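Local coordinates for ribosomal protein L11 methyltransferase (Lactobacillus delbrueckii subsp. bulgaricus ATCC BAA-365, PDB 3GRZ) that probably trimethylates lysine residues of ribosomal protein L11, using S-adenosyl-L-methionine as the methyl donor, at residues T46-A50 with F157-D161. Sequence-based numbering, arbitrary orientation.
Sequences TTQLA and FSGID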
ATOM      1  N   THR B  46     -11.773  -0.965  -4.702  1.00 29.14           N
ATOM      2  CA  THR B  46     -10.947  -0.833  -5.901  1.00 33.57           C
ATOM      3  C   THR B  46     -10.150   0.461  -5.876  1.00 37.66           C
ATOM      4  O   THR B  46      -9.004   0.492  -6.333  1.00 35.04           O
ATOM      5  CB  THR B  46     -11.766  -0.943  -7.206  1.00 35.38           C
ATOM      6  OG1 THR B  46     -12.711   0.127  -7.265  1.00 33.44           O
ATOM      7  CG2 THR B  46     -12.502  -2.288  -7.272  1.00 35.41           C
ATOM      8  N   THR B  47     -10.751   1.512  -5.306  1.00 30.19           N
ATOM      9  CA  THR B  47     -10.056   2.771  -5.089  1.00 28.14           C
ATOM     10  C   THR B  47      -8.838   2.547  -4.189  1.00 26.66           C
ATOM     11  O   THR B  47      -7.758   3.003  -4.515  1.00 26.66           O
ATOM     12  CB  THR B  47     -11.016   3.862  -4.515  1.00 24.87           C
ATOM     13  OG1 THR B  47     -11.985   4.177  -5.512  1.00 33.19           O
ATOM     14  CG2 THR B  47     -10.283   5.137  -4.146  1.00 32.37           C
ATOM     15  N   GLN B  48      -9.014   1.830  -3.076  1.00 29.71           N
ATOM     16  CA  GLN B  48      -7.912   1.561  -2.157  1.00 29.04           C
ATOM     17  C   GLN B  48      -6.771   0.763  -2.825  1.00 27.36           C
ATOM     18  O   GLN B  48      -5.609   1.064  -2.600  1.00 25.56           O
ATOM     19  CB  GLN B  48      -8.405   0.819  -0.913  1.00 35.54           C
ATOM     20  CG  GLN B  48      -7.303   0.582   0.130  1.00 37.77           C
ATOM     21  CD  GLN B  48      -7.781  -0.209   1.325  1.00 36.12           C
ATOM     22  OE1 GLN B  48      -8.080  -1.403   1.220  1.00 39.47           O
ATOM     23  NE2 GLN B  48      -7.869   0.458   2.477  1.00 36.89           N
ATOM     24  N   LEU B  49      -7.106  -0.240  -3.640  1.00 27.06           N
ATOM     25  CA  LEU B  49      -6.073  -1.051  -4.313  1.00 29.60           C
ATOM     26  C   LEU B  49      -5.235  -0.180  -5.233  1.00 28.89           C
ATOM     27  O   LEU B  49      -3.993  -0.212  -5.184  1.00 29.42           O
ATOM     28  CB  LEU B  49      -6.687  -2.248  -5.066  1.00 30.25           C
ATOM     29  CG  LEU B  49      -7.469  -3.254  -4.195  1.00 34.74           C
ATOM     30  CD1 LEU B  49      -7.914  -4.476  -4.983  1.00 32.16           C
ATOM     31  CD2 LEU B  49      -6.672  -3.658  -2.952  1.00 32.81           C
ATOM     32  N   ALA B  50      -5.916   0.629  -6.044  1.00 30.02           N
ATOM     33  CA  ALA B  50      -5.239   1.575  -6.942  1.00 28.60           C
ATOM     34  C   ALA B  50      -4.359   2.559  -6.157  1.00 26.90           C
ATOM     35  O   ALA B  50      -3.192   2.756  -6.501  1.00 29.02           O
ATOM     36  CB  ALA B  50      -6.257   2.315  -7.813  1.00 29.64           C
ATOM     37  N   PHE B 157      -3.399  -1.142 -12.481  1.00 24.72           N
ATOM     38  CA  PHE B 157      -4.775  -1.499 -12.810  1.00 24.93           C
ATOM     39  C   PHE B 157      -5.529  -1.830 -11.554  1.00 26.06           C
ATOM     40  O   PHE B 157      -4.992  -2.461 -10.647  1.00 26.74           O
ATOM     41  CB  PHE B 157      -4.860  -2.746 -13.700  1.00 24.00           C
ATOM     42  CG  PHE B 157      -4.486  -2.516 -15.146  1.00 31.76           C
ATOM     43  CD1 PHE B 157      -4.295  -1.224 -15.654  1.00 29.63           C
ATOM     44  CD2 PHE B 157      -4.374  -3.606 -16.012  1.00 28.88           C
ATOM     45  CE1 PHE B 157      -3.971  -1.024 -16.994  1.00 31.23           C
ATOM     46  CE2 PHE B 157      -4.046  -3.418 -17.366  1.00 30.02           C
ATOM     47  CZ  PHE B 157      -3.832  -2.134 -17.852  1.00 25.79           C
ATOM     48  N   SER B 158      -6.790  -1.430 -11.517  1.00 27.44           N
ATOM     49  CA  SER B 158      -7.707  -1.900 -10.496  1.00 29.66           C
ATOM     50  C   SER B 158      -9.070  -2.076 -11.161  1.00 26.80           C
ATOM     51  O   SER B 158      -9.225  -1.749 -12.353  1.00 31.28           O
ATOM     52  CB  SER B 158      -7.778  -0.918  -9.337  1.00 31.98           C
ATOM     53  OG  SER B 158      -8.428  -1.532  -8.243  1.00 35.97           O
ATOM     54  N   GLY B 159     -10.032  -2.614 -10.418  1.00 27.18           N
ATOM     55  CA  GLY B 159     -11.377  -2.859 -10.938  1.00 31.55           C
ATOM     56  C   GLY B 159     -11.513  -4.212 -11.623  1.00 30.90           C
ATOM     57  O   GLY B 159     -12.494  -4.453 -12.321  1.00 35.88           O
ATOM     58  N   ILE B 160     -10.531  -5.090 -11.418  1.00 34.41           N
ATOM     59  CA  ILE B 160     -10.535  -6.432 -12.025  1.00 29.79           C
ATOM     60  C   ILE B 160     -11.254  -7.418 -11.124  1.00 31.18           C
ATOM     61  O   ILE B 160     -10.808  -7.666 -10.005  1.00 32.83           O
ATOM     62  CB  ILE B 160      -9.093  -6.949 -12.280  1.00 30.69           C
ATOM     63  CG1 ILE B 160      -8.354  -6.019 -13.231  1.00 25.21           C
ATOM     64  CG2 ILE B 160      -9.104  -8.378 -12.858  1.00 34.38           C
ATOM     65  CD1 ILE B 160      -6.827  -6.063 -13.093  1.00 29.57           C
ATOM     66  N   ASP B 161     -12.368  -7.984 -11.595  1.00 31.75           N
ATOM     67  CA  ASP B 161     -12.980  -9.124 -10.890  1.00 34.01           C
ATOM     68  C   ASP B 161     -12.055 -10.347 -10.978  1.00 31.83           C
ATOM     69  O   ASP B 161     -11.444 -10.562 -12.015  1.00 34.33           O
ATOM     70  CB  ASP B 161     -14.351  -9.457 -11.485  1.00 33.32           C
ATOM     71  CG  ASP B 161     -15.050 -10.553 -10.722  1.00 41.52           C
ATOM     72  OD1 ASP B 161     -15.535 -10.277  -9.609  1.00 47.78           O
ATOM     73  OD2 ASP B 161     -15.083 -11.697 -11.219  1.00 47.00           O
TER
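Buried helix-on-sheet packing joins the first turns of helix 44-57 to the C-terminal end of strand 153-161 in the Rossmann-like methyltransferase domain, the C-terminal part of the enzyme. The central sheet has the class I order 3-2-1-4-5-7-6, and this strand is its fifth. The helix runs obliquely over it, the two segment axes approaching to 7.3 Å at 138°. Small residues permit the close fit: the CA atoms of Ala50 and Ser158 lie 5.5 Å apart, those of Thr46 and Gly159 5.4 Å. Ala50 CB rests on Ser158 CB at 3.9 Å, and Thr46 CG2 on Gly159 CA at the same distance. Gly159, at phi/psi 87/14, has a backbone in which a CB would jam against the preceding carbonyl oxygen. Phe157 points to the other face of the sheet, packing on helix 135-145. The contact borders the predicted S-adenosyl-L-methionine site: Thr47 belongs to it, and Thr46 OG1 hydrogen-bonds Asn132, another predicted ligand residue, on neighbouring strand 126-132. One hydrogen bond crosses the interface. Thr46 O, already accepting from Ala50 N at 3.1 Å within the helix, accepts a second hydrogen bond, from Ser158 OG at 2.8 Å.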